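Local coordinates for protein PelD (Pseudomonas aeruginosa, PDB 4EU0) that binds the second messenger cyclic di-GMP, through a GGDEF-like domain, as an effector in pellicle formation by this bacterium, at residues Y188-T193 with R203-S208; S208-D213 with L243-I248; G238-L243 with I267-L272. All blocks are in the same frame, centred on the assembly; numbering follows the deposited sequence.

In the fold
All three contacts lie in the GGDEF-like domain, on the same side of the chain's centre, and interactions 2 and 3 both use helix 236-253. Interactions 1 and 2 meet at Ser208, and their centres are about 10 Å apart. Interactions 2 and 3, also about 10 Å between centres, share Leu243, and both touch cyclic di-GMP, interaction 2 through both guanines and a phosphate, interaction 3 chiefly through ribose and base. Interactions 1 and 3 reach neighbouring strands of the same sheet, and Tyr188 OH on the strand lies 2.7 Å from Ser239 O on the helix, a probable hydrogen bond. The Phe190 side chain lies about 9 Å from the ligand, with Leu246 packed against its ring.

Interaction 1 of 3, residues Y188-T193 with R203-S208; sequences YAFELT and RLLEGS
Leu205, on helix 198-207, drives its branched end down onto Phe190 and Leu192, two residues of strand 185-192 that face the same side of the sheet. Its two methyl groups do different work. CD2 sits over the middle of the Phe190 ring, 4.1 Å from the centroid and only 7° off the ring normal, a well-centred CH-pi contact. CD1 lies further along the strand, 3.8 Å from Phe190 CB, and approaches Leu192 CD2 more loosely at 4.4 Å. The leucine therefore bridges two successive inward-facing positions, with its heavier contact on the aromatic residue.

The torsions explain this division. In Leu205, CD1 continues the chain away from the helix, anti to CA (chi2 167°), which leaves CD2 branching off toward the ring. In Phe190, chi1 of -59°, with CG anti to the carbonyl carbon, and a perpendicular ring together put one face under CD2. No hydrogen bond crosses between the two segments, and all three side chains are buried, so the attraction is dispersive.

The Leu205 carbonyl is held as well. Ser208 OG donates to Leu205 O at 2.6 Å, and the same oxygen also receives Ser208 N and, from strand 214-219, the side-chain amide of Gln215. Bonds from three donors thus fix the carbonyl of the residue whose side chain makes the contact.

Around this cluster, Leu246 of helix 236-253 and Val229 and Val265 of the adjoining strands also touch Phe190, while Leu227 touches Leu205. Strands 185-192 and 214-219 run parallel with strand 225-231 between them, so helix 198-207 is the connection of a beta-alpha-beta crossover, packed on the antiparallel sheet of the GGDEF-like domain.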
loop_
_atom_site.group_PDB
_atom_site.type_symbol
_atom_site.label_atom_id
_atom_site.label_comp_id
_atom_site.label_asym_id
_atom_site.label_seq_id
_atom_site.Cartn_x
_atom_site.Cartn_y
_atom_site.Cartn_z
ATOM N N TYR A 188 5.523 14.060 0.236
ATOM C CA TYR A 188 5.620 15.501 0.389
ATOM C C TYR A 188 5.571 15.855 1.860
ATOM O O TYR A 188 4.799 15.270 2.623
ATOM C CB TYR A 188 4.458 16.203 -0.306
ATOM C CG TYR A 188 4.612 16.367 -1.804
ATOM C CD1 TYR A 188 5.396 17.383 -2.328
ATOM C CD2 TYR A 188 3.929 15.531 -2.696
ATOM C CE1 TYR A 188 5.534 17.553 -3.716
ATOM C CE2 TYR A 188 4.058 15.689 -4.089
ATOM C CZ TYR A 188 4.860 16.702 -4.582
ATOM O OH TYR A 188 4.998 16.893 -5.933
ATOM N N ALA A 189 6.382 16.830 2.244
ATOM C CA ALA A 189 6.276 17.417 3.577
ATOM C C ALA A 189 5.974 18.886 3.399
ATOM O O ALA A 189 6.759 19.604 2.775
ATOM C CB ALA A 189 7.561 17.228 4.338
ATOM N N PHE A 190 4.841 19.333 3.936
ATOM C CA PHE A 190 4.499 20.747 3.908
ATOM C C PHE A 190 4.790 21.340 5.271
ATOM O O PHE A 190 4.107 21.029 6.247
ATOM C CB PHE A 190 3.030 20.952 3.511
ATOM C CG PHE A 190 2.683 20.395 2.160
ATOM C CD1 PHE A 190 2.878 21.154 1.014
ATOM C CD2 PHE A 190 2.134 19.122 2.029
ATOM C CE1 PHE A 190 2.571 20.647 -0.253
ATOM C CE2 PHE A 190 1.802 18.607 0.766
ATOM C CZ PHE A 190 2.018 19.365 -0.372
ATOM N N GLU A 191 5.838 22.159 5.348
ATOM C CA GLU A 191 6.209 22.799 6.596
ATOM C C GLU A 191 5.565 24.175 6.642
ATOM O O GLU A 191 5.755 24.985 5.741
ATOM C CB GLU A 191 7.728 22.910 6.715
ATOM C CG GLU A 191 8.184 23.526 8.032
ATOM C CD GLU A 191 9.669 23.847 8.070
ATOM O OE1 GLU A 191 10.350 23.761 7.023
ATOM O OE2 GLU A 191 10.152 24.201 9.168
ATOM N N LEU A 192 4.776 24.420 7.682
ATOM C CA LEU A 192 3.986 25.640 7.750
ATOM C C LEU A 192 4.657 26.632 8.688
ATOM O O LEU A 192 4.558 26.520 9.913
ATOM C CB LEU A 192 2.542 25.326 8.163
ATOM C CG LEU A 192 1.904 24.141 7.413
ATOM C CD1 LEU A 192 0.440 23.968 7.823
ATOM C CD2 LEU A 192 2.015 24.280 5.909
ATOM N N THR A 193 5.343 27.604 8.095
ATOM C CA THR A 193 6.259 28.472 8.830
ATOM C C THR A 193 5.624 29.758 9.342
ATOM O O THR A 193 6.243 30.488 10.119
ATOM C CB THR A 193 7.500 28.820 7.979
ATOM O OG1 THR A 193 7.112 29.644 6.872
ATOM C CG2 THR A 193 8.156 27.556 7.459
ATOM N N ARG A 203 -5.771 22.697 7.257
ATOM C CA ARG A 203 -7.119 22.193 7.028
ATOM C C ARG A 203 -7.398 22.005 5.543
ATOM O O ARG A 203 -8.070 21.045 5.150
ATOM C CB ARG A 203 -8.162 23.108 7.663
ATOM C CG ARG A 203 -8.223 22.972 9.163
ATOM C CD ARG A 203 -9.091 24.044 9.778
ATOM N NE ARG A 203 -9.253 23.841 11.217
ATOM C CZ ARG A 203 -10.179 23.065 11.770
ATOM N NH1 ARG A 203 -11.054 22.413 11.012
ATOM N NH2 ARG A 203 -10.236 22.949 13.091
ATOM N N LEU A 204 -6.892 22.927 4.721
ATOM C CA LEU A 204 -7.054 22.798 3.275
ATOM C C LEU A 204 -6.280 21.583 2.755
ATOM O O LEU A 204 -6.780 20.821 1.935
ATOM C CB LEU A 204 -6.640 24.097 2.555
ATOM C CG LEU A 204 -7.036 24.201 1.077
ATOM C CD1 LEU A 204 -8.539 24.361 0.917
ATOM C CD2 LEU A 204 -6.306 25.361 0.408
ATOM N N LEU A 205 -5.060 21.397 3.246
ATOM C CA LEU A 205 -4.259 20.234 2.855
ATOM C C LEU A 205 -4.946 18.929 3.289
ATOM O O LEU A 205 -5.040 17.979 2.500
ATOM C CB LEU A 205 -2.839 20.351 3.423
ATOM C CG LEU A 205 -1.942 21.403 2.769
ATOM C CD1 LEU A 205 -0.704 21.612 3.642
ATOM C CD2 LEU A 205 -1.546 20.996 1.324
ATOM N N GLU A 206 -5.469 18.893 4.513
ATOM C CA GLU A 206 -6.220 17.723 4.978
ATOM C C GLU A 206 -7.407 17.403 4.073
ATOM O O GLU A 206 -7.632 16.249 3.740
ATOM C CB GLU A 206 -6.703 17.903 6.419
ATOM C CG GLU A 206 -5.574 17.965 7.449
ATOM C CD GLU A 206 -6.105 18.268 8.838
ATOM O OE1 GLU A 206 -7.188 17.743 9.195
ATOM O OE2 GLU A 206 -5.452 19.031 9.573
ATOM N N GLY A 207 -8.145 18.430 3.657
ATOM C CA GLY A 207 -9.347 18.224 2.854
ATOM C C GLY A 207 -9.051 17.752 1.441
ATOM O O GLY A 207 -9.936 17.224 0.771
ATOM N N SER A 208 -7.805 17.927 1.002
ATOM C CA SER A 208 -7.389 17.588 -0.365
ATOM C C SER A 208 -7.113 16.097 -0.546
ATOM O O SER A 208 -6.922 15.631 -1.684
ATOM C CB SER A 208 -6.117 18.362 -0.739
ATOM O OG SER A 208 -4.974 17.800 -0.130
#

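Interaction 2 of 3, residues S208-D213 with L243-I248; sequences SQRGLD and LQRLRI. With C2E (9,9'-[(2R,3R,3aS,5S,7aR,9R,10R,10aS,12S,14aR)-3,5,10,12-tetrahydroxy-5,12-dioxidooctahydro-2H,7H-difuro[3,2-d:3',2'-j][1,3,7,9,2,8]tetraoxadiphosphacyclododecine-2,9-diyl]bis(2-amino-1,9-dihydro-6H-purin-6-one)), chain B.
Two arginine guanidinium groups lie flat on one another here: those of Arg210 and Arg245, with centres 3.8 Å apart and planes at 14°. Arg210 and Asp213 are the first and last residues of the Arg-Gly-Leu-Asp turn, an RxxD motif like that of the inhibitory site of diguanylate cyclases, and Arg245 comes in from helix 236-253. The stacked pair sits between a phosphate and the two guanines of cyclic di-GMP. Arg210 is sandwiched: its opposite face lies against one guanine, with C51 and C61 over it, while its NH1 donates to phosphate oxygen O1P at 2.8 Å.

Arg245 reads the other guanine. Its NE donates to N7 at 2.9 Å and its NH2 to O6 at 2.7 Å, a two-pronged grip on the Hoogsteen edge. The bend at chi3 (73°) swings the guanidinium into line with that base. Asp213 takes the Watson-Crick edge of the same guanine: OD1 accepts from N2 at 3.0 Å, and OD2 lies very close to N1, so close that the distance is doubtful.

Leu246 CD1 packs on Ser208 CB and beside its OG, whose hydrogen bond goes to Leu205 O. A second-shell bond positions Arg245: its NH2 also donates to Ser208 O at 2.8 Å, with an N-H...O angle of 161° and the oxygen nearly in the guanidinium plane.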
loop_
_atom_site.group_PDB
_atom_site.type_symbol
_atom_site.label_atom_id
_atom_site.label_comp_id
_atom_site.label_asym_id
_atom_site.label_seq_id
_atom_site.Cartn_x
_atom_site.Cartn_y
_atom_site.Cartn_z
ATOM N N SER A 208 -7.805 17.927 1.002
ATOM C CA SER A 208 -7.389 17.588 -0.365
ATOM C C SER A 208 -7.113 16.097 -0.546
ATOM O O SER A 208 -6.922 15.631 -1.684
ATOM C CB SER A 208 -6.117 18.362 -0.739
ATOM O OG SER A 208 -4.974 17.800 -0.130
ATOM N N GLN A 209 -7.068 15.358 0.562
ATOM C CA GLN A 209 -6.685 13.943 0.506
ATOM C C GLN A 209 -7.576 13.173 -0.459
ATOM O O GLN A 209 -8.803 13.304 -0.432
ATOM C CB GLN A 209 -6.753 13.314 1.893
ATOM C CG GLN A 209 -6.145 11.919 1.938
ATOM C CD GLN A 209 -6.174 11.317 3.316
ATOM O OE1 GLN A 209 -5.572 11.849 4.249
ATOM N NE2 GLN A 209 -6.867 10.194 3.456
ATOM N N ARG A 210 -6.938 12.348 -1.284
ATOM C CA ARG A 210 -7.594 11.634 -2.357
ATOM C C ARG A 210 -7.067 10.206 -2.424
ATOM O O ARG A 210 -5.869 9.978 -2.265
ATOM C CB ARG A 210 -7.338 12.360 -3.688
ATOM C CG ARG A 210 -7.835 11.644 -4.929
ATOM C CD ARG A 210 -7.590 12.461 -6.218
ATOM N NE ARG A 210 -8.475 13.615 -6.366
ATOM C CZ ARG A 210 -8.493 14.420 -7.433
ATOM N NH1 ARG A 210 -7.671 14.202 -8.455
ATOM N NH2 ARG A 210 -9.330 15.446 -7.480
ATOM N N GLY A 211 -7.971 9.259 -2.660
ATOM C CA GLY A 211 -7.591 7.865 -2.940
ATOM C C GLY A 211 -6.749 7.213 -1.862
ATOM O O GLY A 211 -7.076 7.297 -0.669
ATOM N N LEU A 212 -5.662 6.555 -2.281
ATOM C CA LEU A 212 -4.785 5.834 -1.360
ATOM C C LEU A 212 -3.793 6.721 -0.623
ATOM O O LEU A 212 -3.059 6.240 0.237
ATOM C CB LEU A 212 -4.025 4.718 -2.079
ATOM C CG LEU A 212 -4.888 3.632 -2.704
ATOM C CD1 LEU A 212 -4.055 2.821 -3.670
ATOM C CD2 LEU A 212 -5.496 2.755 -1.607
ATOM N N ASP A 213 -3.777 8.017 -0.946
ATOM C CA ASP A 213 -2.863 8.925 -0.259
ATOM C C ASP A 213 -3.183 8.949 1.228
ATOM O O ASP A 213 -4.361 8.889 1.625
ATOM C CB ASP A 213 -2.956 10.346 -0.797
ATOM C CG ASP A 213 -2.573 10.460 -2.269
ATOM O OD1 ASP A 213 -2.131 9.474 -2.905
ATOM O OD2 ASP A 213 -2.718 11.579 -2.797
ATOM N N LEU A 243 0.529 18.544 -7.124
ATOM C CA LEU A 243 0.845 19.906 -6.686
ATOM C C LEU A 243 0.093 20.944 -7.513
ATOM O O LEU A 243 -0.349 21.957 -6.969
ATOM C CB LEU A 243 2.353 20.184 -6.706
ATOM C CG LEU A 243 2.807 21.326 -5.772
ATOM C CD1 LEU A 243 1.967 21.503 -4.488
ATOM C CD2 LEU A 243 4.242 21.106 -5.413
ATOM N N GLN A 244 -0.052 20.689 -8.817
ATOM C CA GLN A 244 -0.784 21.594 -9.700
ATOM C C GLN A 244 -2.237 21.691 -9.219
ATOM O O GLN A 244 -2.818 22.780 -9.209
ATOM C CB GLN A 244 -0.698 21.151 -11.172
ATOM C CG GLN A 244 -1.252 22.181 -12.171
ATOM C CD GLN A 244 -1.158 21.742 -13.625
ATOM O OE1 GLN A 244 -1.375 20.575 -13.954
ATOM N NE2 GLN A 244 -0.861 22.689 -14.509
ATOM N N ARG A 245 -2.800 20.560 -8.792
ATOM C CA ARG A 245 -4.182 20.547 -8.290
ATOM C C ARG A 245 -4.278 21.293 -6.962
ATOM O O ARG A 245 -5.250 22.021 -6.715
ATOM C CB ARG A 245 -4.716 19.120 -8.150
ATOM C CG ARG A 245 -6.177 19.058 -7.687
ATOM C CD ARG A 245 -6.721 17.636 -7.601
ATOM N NE ARG A 245 -6.199 16.860 -6.469
ATOM C CZ ARG A 245 -6.682 16.892 -5.224
ATOM N NH1 ARG A 245 -7.684 17.709 -4.898
ATOM N NH2 ARG A 245 -6.152 16.107 -4.289
ATOM N N LEU A 246 -3.270 21.102 -6.109
ATOM C CA LEU A 246 -3.193 21.816 -4.839
ATOM C C LEU A 246 -3.118 23.320 -5.021
ATOM O O LEU A 246 -3.770 24.065 -4.300
ATOM C CB LEU A 246 -1.975 21.365 -4.036
ATOM C CG LEU A 246 -2.165 20.620 -2.728
ATOM C CD1 LEU A 246 -3.347 19.641 -2.730
ATOM C CD2 LEU A 246 -0.865 19.948 -2.302
ATOM N N ARG A 247 -2.306 23.774 -5.971
ATOM C CA ARG A 247 -2.195 25.210 -6.204
ATOM C C ARG A 247 -3.533 25.835 -6.609
ATOM O O ARG A 247 -3.834 26.950 -6.201
ATOM C CB ARG A 247 -1.072 25.525 -7.201
ATOM C CG ARG A 247 0.285 25.087 -6.657
ATOM C CD ARG A 247 1.424 25.833 -7.305
ATOM N NE ARG A 247 2.733 25.403 -6.811
ATOM C CZ ARG A 247 3.416 26.013 -5.847
ATOM N NH1 ARG A 247 2.919 27.089 -5.249
ATOM N NH2 ARG A 247 4.612 25.547 -5.489
ATOM N N ILE A 248 -4.340 25.093 -7.367
ATOM C CA ILE A 248 -5.652 25.576 -7.813
ATOM C C ILE A 248 -6.575 25.701 -6.602
ATOM O O ILE A 248 -7.285 26.698 -6.455
ATOM C CB ILE A 248 -6.270 24.659 -8.897
ATOM C CG1 ILE A 248 -5.486 24.787 -10.213
ATOM C CG2 ILE A 248 -7.763 24.995 -9.130
ATOM C CD1 ILE A 248 -5.794 23.697 -11.226
HETATM P P1 C2E B . -6.668 16.047 -11.832
HETATM O O2P C2E B . -6.310 17.314 -12.576
HETATM O O1P C2E B . -7.400 16.148 -10.518
HETATM O "O5'" C2E B . -5.349 15.177 -11.605
HETATM C "C5'" C2E B . -4.406 14.938 -12.648
HETATM C "C4'" C2E B . -3.388 13.882 -12.230
HETATM O "O4'" C2E B . -2.524 14.404 -11.206
HETATM C "C3'" C2E B . -3.978 12.599 -11.655
HETATM O "O3'" C2E B . -4.291 11.596 -12.628
HETATM C "C2'" C2E B . -2.870 12.117 -10.755
HETATM O "O2'" C2E B . -1.863 11.496 -11.560
HETATM C "C1'" C2E B . -2.299 13.409 -10.209
HETATM N N9 C2E B . -2.990 13.796 -8.946
HETATM C C8 C2E B . -3.814 14.844 -8.777
HETATM N N7 C2E B . -4.262 14.913 -7.495
HETATM C C5 C2E B . -3.692 13.887 -6.838
HETATM C C6 C2E B . -3.733 13.361 -5.465
HETATM O O6 C2E B . -4.482 13.984 -4.530
HETATM N N1 C2E B . -3.005 12.259 -5.172
HETATM C C2 C2E B . -2.255 11.603 -6.099
HETATM N N2 C2E B . -1.574 10.504 -5.707
HETATM N N3 C2E B . -2.175 12.035 -7.389
HETATM C C4 C2E B . -2.859 13.142 -7.797
HETATM P P11 C2E B . -5.446 10.517 -12.316
HETATM O O21 C2E B . -5.482 9.496 -13.442
HETATM O O11 C2E B . -5.378 10.016 -10.888
HETATM O O5A C2E B . -6.771 11.407 -12.471
HETATM C C5A C2E B . -7.051 12.086 -13.694
HETATM C C4A C2E B . -8.287 12.940 -13.500
HETATM O O4A C2E B . -9.381 12.141 -13.046
HETATM C C3A C2E B . -8.102 13.964 -12.399
HETATM O O3A C2E B . -7.509 15.157 -12.869
HETATM C C2A C2E B . -9.499 14.206 -11.892
HETATM O O2A C2E B . -10.199 15.106 -12.764
HETATM C C1A C2E B . -10.095 12.820 -12.009
HETATM N N91 C2E B . -9.959 12.100 -10.713
HETATM C C81 C2E B . -9.104 11.102 -10.421
HETATM N N71 C2E B . -9.265 10.670 -9.144
HETATM C C51 C2E B . -10.247 11.411 -8.595
HETATM C C61 C2E B . -10.933 11.489 -7.281
HETATM O O61 C2E B . -10.592 10.665 -6.257
HETATM N N11 C2E B . -11.911 12.409 -7.125
HETATM C C21 C2E B . -12.277 13.250 -8.126
HETATM N N21 C2E B . -13.268 14.148 -7.898
HETATM N N31 C2E B . -11.693 13.226 -9.353
HETATM C C41 C2E B . -10.697 12.348 -9.634
#

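Interaction 3 of 3, residues G238-L243 with I267-L272. With C2E (9,9'-[(2R,3R,3aS,5S,7aR,9R,10R,10aS,12S,14aR)-3,5,10,12-tetrahydroxy-5,12-dioxidooctahydro-2H,7H-difuro[3,2-d:3',2'-j][1,3,7,9,2,8]tetraoxadiphosphacyclododecine-2,9-diyl]bis(2-amino-1,9-dihydro-6H-purin-6-one)), chain B.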
loop_
_atom_site.group_PDB
_atom_site.type_symbol
_atom_site.label_atom_id
_atom_site.label_comp_id
_atom_site.label_asym_id
_atom_site.label_seq_id
_atom_site.Cartn_x
_atom_site.Cartn_y
_atom_site.Cartn_z
ATOM N N GLY A 238 2.389 12.143 -12.070
ATOM C CA GLY A 238 1.279 12.217 -11.105
ATOM C C GLY A 238 1.564 13.115 -9.920
ATOM O O GLY A 238 0.721 13.911 -9.514
ATOM N N SER A 239 2.765 12.982 -9.367
ATOM C CA SER A 239 3.153 13.725 -8.170
ATOM C C SER A 239 3.244 15.217 -8.448
ATOM O O SER A 239 2.992 16.035 -7.564
ATOM C CB SER A 239 4.479 13.195 -7.640
ATOM O OG SER A 239 4.262 11.949 -7.009
ATOM N N GLN A 240 3.606 15.563 -9.680
ATOM C CA GLN A 240 3.626 16.959 -10.082
ATOM C C GLN A 240 2.201 17.442 -10.349
ATOM O O GLN A 240 1.845 18.562 -9.972
ATOM C CB GLN A 240 4.565 17.172 -11.271
ATOM C CG GLN A 240 5.999 16.686 -10.960
ATOM C CD GLN A 240 6.640 17.420 -9.781
ATOM O OE1 GLN A 240 7.126 16.797 -8.829
ATOM N NE2 GLN A 240 6.630 18.743 -9.835
ATOM N N GLY A 241 1.378 16.564 -10.921
ATOM C CA GLY A 241 -0.057 16.823 -11.095
ATOM C C GLY A 241 -0.787 17.119 -9.791
ATOM O O GLY A 241 -1.686 17.969 -9.745
ATOM N N TYR A 242 -0.416 16.400 -8.738
ATOM C CA TYR A 242 -0.961 16.637 -7.403
ATOM C C TYR A 242 -0.701 18.070 -6.956
ATOM O O TYR A 242 -1.614 18.744 -6.480
ATOM C CB TYR A 242 -0.356 15.635 -6.419
ATOM C CG TYR A 242 -0.563 15.931 -4.955
ATOM C CD1 TYR A 242 -1.825 15.862 -4.376
ATOM C CD2 TYR A 242 0.523 16.237 -4.147
ATOM C CE1 TYR A 242 -2.001 16.118 -3.011
ATOM C CE2 TYR A 242 0.382 16.478 -2.813
ATOM C CZ TYR A 242 -0.879 16.408 -2.236
ATOM O OH TYR A 242 -1.036 16.652 -0.892
ATOM N N LEU A 243 0.529 18.544 -7.124
ATOM C CA LEU A 243 0.845 19.906 -6.686
ATOM C C LEU A 243 0.093 20.944 -7.513
ATOM O O LEU A 243 -0.349 21.957 -6.969
ATOM C CB LEU A 243 2.353 20.184 -6.706
ATOM C CG LEU A 243 2.807 21.326 -5.772
ATOM C CD1 LEU A 243 1.967 21.503 -4.488
ATOM C CD2 LEU A 243 4.242 21.106 -5.413
ATOM N N ILE A 267 7.733 23.650 0.844
ATOM C CA ILE A 267 7.495 22.317 0.268
ATOM C C ILE A 267 8.800 21.524 0.163
ATOM O O ILE A 267 9.789 22.015 -0.369
ATOM C CB ILE A 267 6.883 22.407 -1.157
ATOM C CG1 ILE A 267 5.600 23.245 -1.154
ATOM C CG2 ILE A 267 6.620 21.004 -1.737
ATOM C CD1 ILE A 267 5.288 23.847 -2.530
ATOM N N ARG A 268 8.779 20.300 0.680
ATOM C CA ARG A 268 9.906 19.393 0.578
ATOM C C ARG A 268 9.368 18.103 -0.000
ATOM O O ARG A 268 8.333 17.617 0.427
ATOM C CB ARG A 268 10.520 19.145 1.964
ATOM C CG ARG A 268 11.110 20.387 2.645
ATOM C CD ARG A 268 10.906 20.311 4.180
ATOM N NE ARG A 268 11.394 21.487 4.919
ATOM C CZ ARG A 268 12.660 21.897 4.901
ATOM N NH1 ARG A 268 13.546 21.243 4.172
ATOM N NH2 ARG A 268 13.045 22.963 5.595
ATOM N N GLN A 269 10.062 17.563 -0.993
ATOM C CA GLN A 269 9.592 16.389 -1.721
ATOM C C GLN A 269 10.650 15.300 -1.675
ATOM O O GLN A 269 11.843 15.583 -1.772
ATOM C CB GLN A 269 9.294 16.786 -3.172
ATOM C CG GLN A 269 8.693 15.703 -4.043
ATOM C CD GLN A 269 8.410 16.172 -5.473
ATOM O OE1 GLN A 269 8.352 17.366 -5.761
ATOM N NE2 GLN A 269 8.213 15.218 -6.366
ATOM N N TYR A 270 10.205 14.059 -1.510
ATOM C CA TYR A 270 11.087 12.903 -1.540
ATOM C C TYR A 270 10.482 11.844 -2.455
ATOM O O TYR A 270 9.414 11.304 -2.165
ATOM C CB TYR A 270 11.276 12.353 -0.120
ATOM C CG TYR A 270 12.212 11.170 -0.028
ATOM C CD1 TYR A 270 13.570 11.351 0.225
ATOM C CD2 TYR A 270 11.737 9.873 -0.191
ATOM C CE1 TYR A 270 14.429 10.270 0.317
ATOM C CE2 TYR A 270 12.592 8.777 -0.104
ATOM C CZ TYR A 270 13.936 8.989 0.145
ATOM O OH TYR A 270 14.792 7.915 0.228
ATOM N N GLU A 271 11.167 11.540 -3.557
ATOM C CA GLU A 271 10.682 10.500 -4.473
ATOM C C GLU A 271 11.258 9.158 -4.061
ATOM O O GLU A 271 12.480 9.007 -3.958
ATOM C CB GLU A 271 11.061 10.810 -5.923
ATOM C CG GLU A 271 10.207 11.887 -6.589
ATOM C CD GLU A 271 10.373 11.907 -8.101
ATOM O OE1 GLU A 271 10.978 10.960 -8.645
ATOM O OE2 GLU A 271 9.896 12.860 -8.751
ATOM N N LEU A 272 10.380 8.190 -3.809
ATOM C CA LEU A 272 10.815 6.860 -3.386
ATOM C C LEU A 272 11.424 6.155 -4.585
ATOM O O LEU A 272 10.857 6.178 -5.676
ATOM C CB LEU A 272 9.644 6.047 -2.812
ATOM C CG LEU A 272 9.232 6.313 -1.358
ATOM C CD1 LEU A 272 8.558 7.678 -1.169
ATOM C CD2 LEU A 272 8.306 5.212 -0.865
HETATM P P1 C2E B . -6.668 16.047 -11.832
HETATM O O2P C2E B . -6.310 17.314 -12.576
HETATM O O1P C2E B . -7.400 16.148 -10.518
HETATM O "O5'" C2E B . -5.349 15.177 -11.605
HETATM C "C5'" C2E B . -4.406 14.938 -12.648
HETATM C "C4'" C2E B . -3.388 13.882 -12.230
HETATM O "O4'" C2E B . -2.524 14.404 -11.206
HETATM C "C3'" C2E B . -3.978 12.599 -11.655
HETATM O "O3'" C2E B . -4.291 11.596 -12.628
HETATM C "C2'" C2E B . -2.870 12.117 -10.755
HETATM O "O2'" C2E B . -1.863 11.496 -11.560
HETATM C "C1'" C2E B . -2.299 13.409 -10.209
HETATM N N9 C2E B . -2.990 13.796 -8.946
HETATM C C8 C2E B . -3.814 14.844 -8.777
HETATM N N7 C2E B . -4.262 14.913 -7.495
HETATM C C5 C2E B . -3.692 13.887 -6.838
HETATM C C6 C2E B . -3.733 13.361 -5.465
HETATM O O6 C2E B . -4.482 13.984 -4.530
HETATM N N1 C2E B . -3.005 12.259 -5.172
HETATM C C2 C2E B . -2.255 11.603 -6.099
HETATM N N2 C2E B . -1.574 10.504 -5.707
HETATM N N3 C2E B . -2.175 12.035 -7.389
HETATM C C4 C2E B . -2.859 13.142 -7.797
HETATM P P11 C2E B . -5.446 10.517 -12.316
HETATM O O21 C2E B . -5.482 9.496 -13.442
HETATM O O11 C2E B . -5.378 10.016 -10.888
HETATM O O5A C2E B . -6.771 11.407 -12.471
HETATM C C5A C2E B . -7.051 12.086 -13.694
HETATM C C4A C2E B . -8.287 12.940 -13.500
HETATM O O4A C2E B . -9.381 12.141 -13.046
HETATM C C3A C2E B . -8.102 13.964 -12.399
HETATM O O3A C2E B . -7.509 15.157 -12.869
HETATM C C2A C2E B . -9.499 14.206 -11.892
HETATM O O2A C2E B . -10.199 15.106 -12.764
HETATM C C1A C2E B . -10.095 12.820 -12.009
HETATM N N91 C2E B . -9.959 12.100 -10.713
HETATM C C81 C2E B . -9.104 11.102 -10.421
HETATM N N71 C2E B . -9.265 10.670 -9.144
HETATM C C51 C2E B . -10.247 11.411 -8.595
HETATM C C61 C2E B . -10.933 11.489 -7.281
HETATM O O61 C2E B . -10.592 10.665 -6.257
HETATM N N11 C2E B . -11.911 12.409 -7.125
HETATM C C21 C2E B . -12.277 13.250 -8.126
HETATM N N21 C2E B . -13.268 14.148 -7.898
HETATM N N31 C2E B . -11.693 13.226 -9.353
HETATM C C41 C2E B . -10.697 12.348 -9.634
HETATM O O HOH W 1 6.224 19.117 -7.002
HETATM O O HOH W 2 7.519 14.181 -8.722
#
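Gln240 OE1, on the exposed side of helix 236-253, accepts a hydrogen bond from Gln269 NE2 and lies 2.6 Å from a water that also reaches Glu271. Gln269 NE2 donates to Gln240 OE1 at 3.1 Å from almost straight ahead, the C=O...N angle being 177°. The two amide planes are nearly coplanar, 16° apart. The water stands 2.7 Å from Glu271 OE2 and accepts weakly from Gln269 NE2; it has more acceptors in reach than protons, so these links need not all exist at once. A second water donates to Gln269 OE1 at 3.0 Å and takes a weak bond from Gln240 NE2. The bend of Gln240 at chi2 (-61°) carries its amide across to the strand, whereas Gln269 reaches out fully extended.

Further along, Leu243 and Ile267 meet tip to tip, CD2 to CD1 at 4.1 Å. Strand 267-272 and helix 238-243 run nearly antiparallel.

The same helical turns serve the ligand. Gly238 O comes within 3.1 Å of C1' of cyclic di-GMP, and Gly241 lets the ribose approach closely, its CA 3.5 Å from O4'. Tyr242 meets the guanine obliquely near O6. The helix thus binds nucleotide on one flank, while one direct amide bond and two waters, rather than a close-packed interface, link its exposed side to the edge strand.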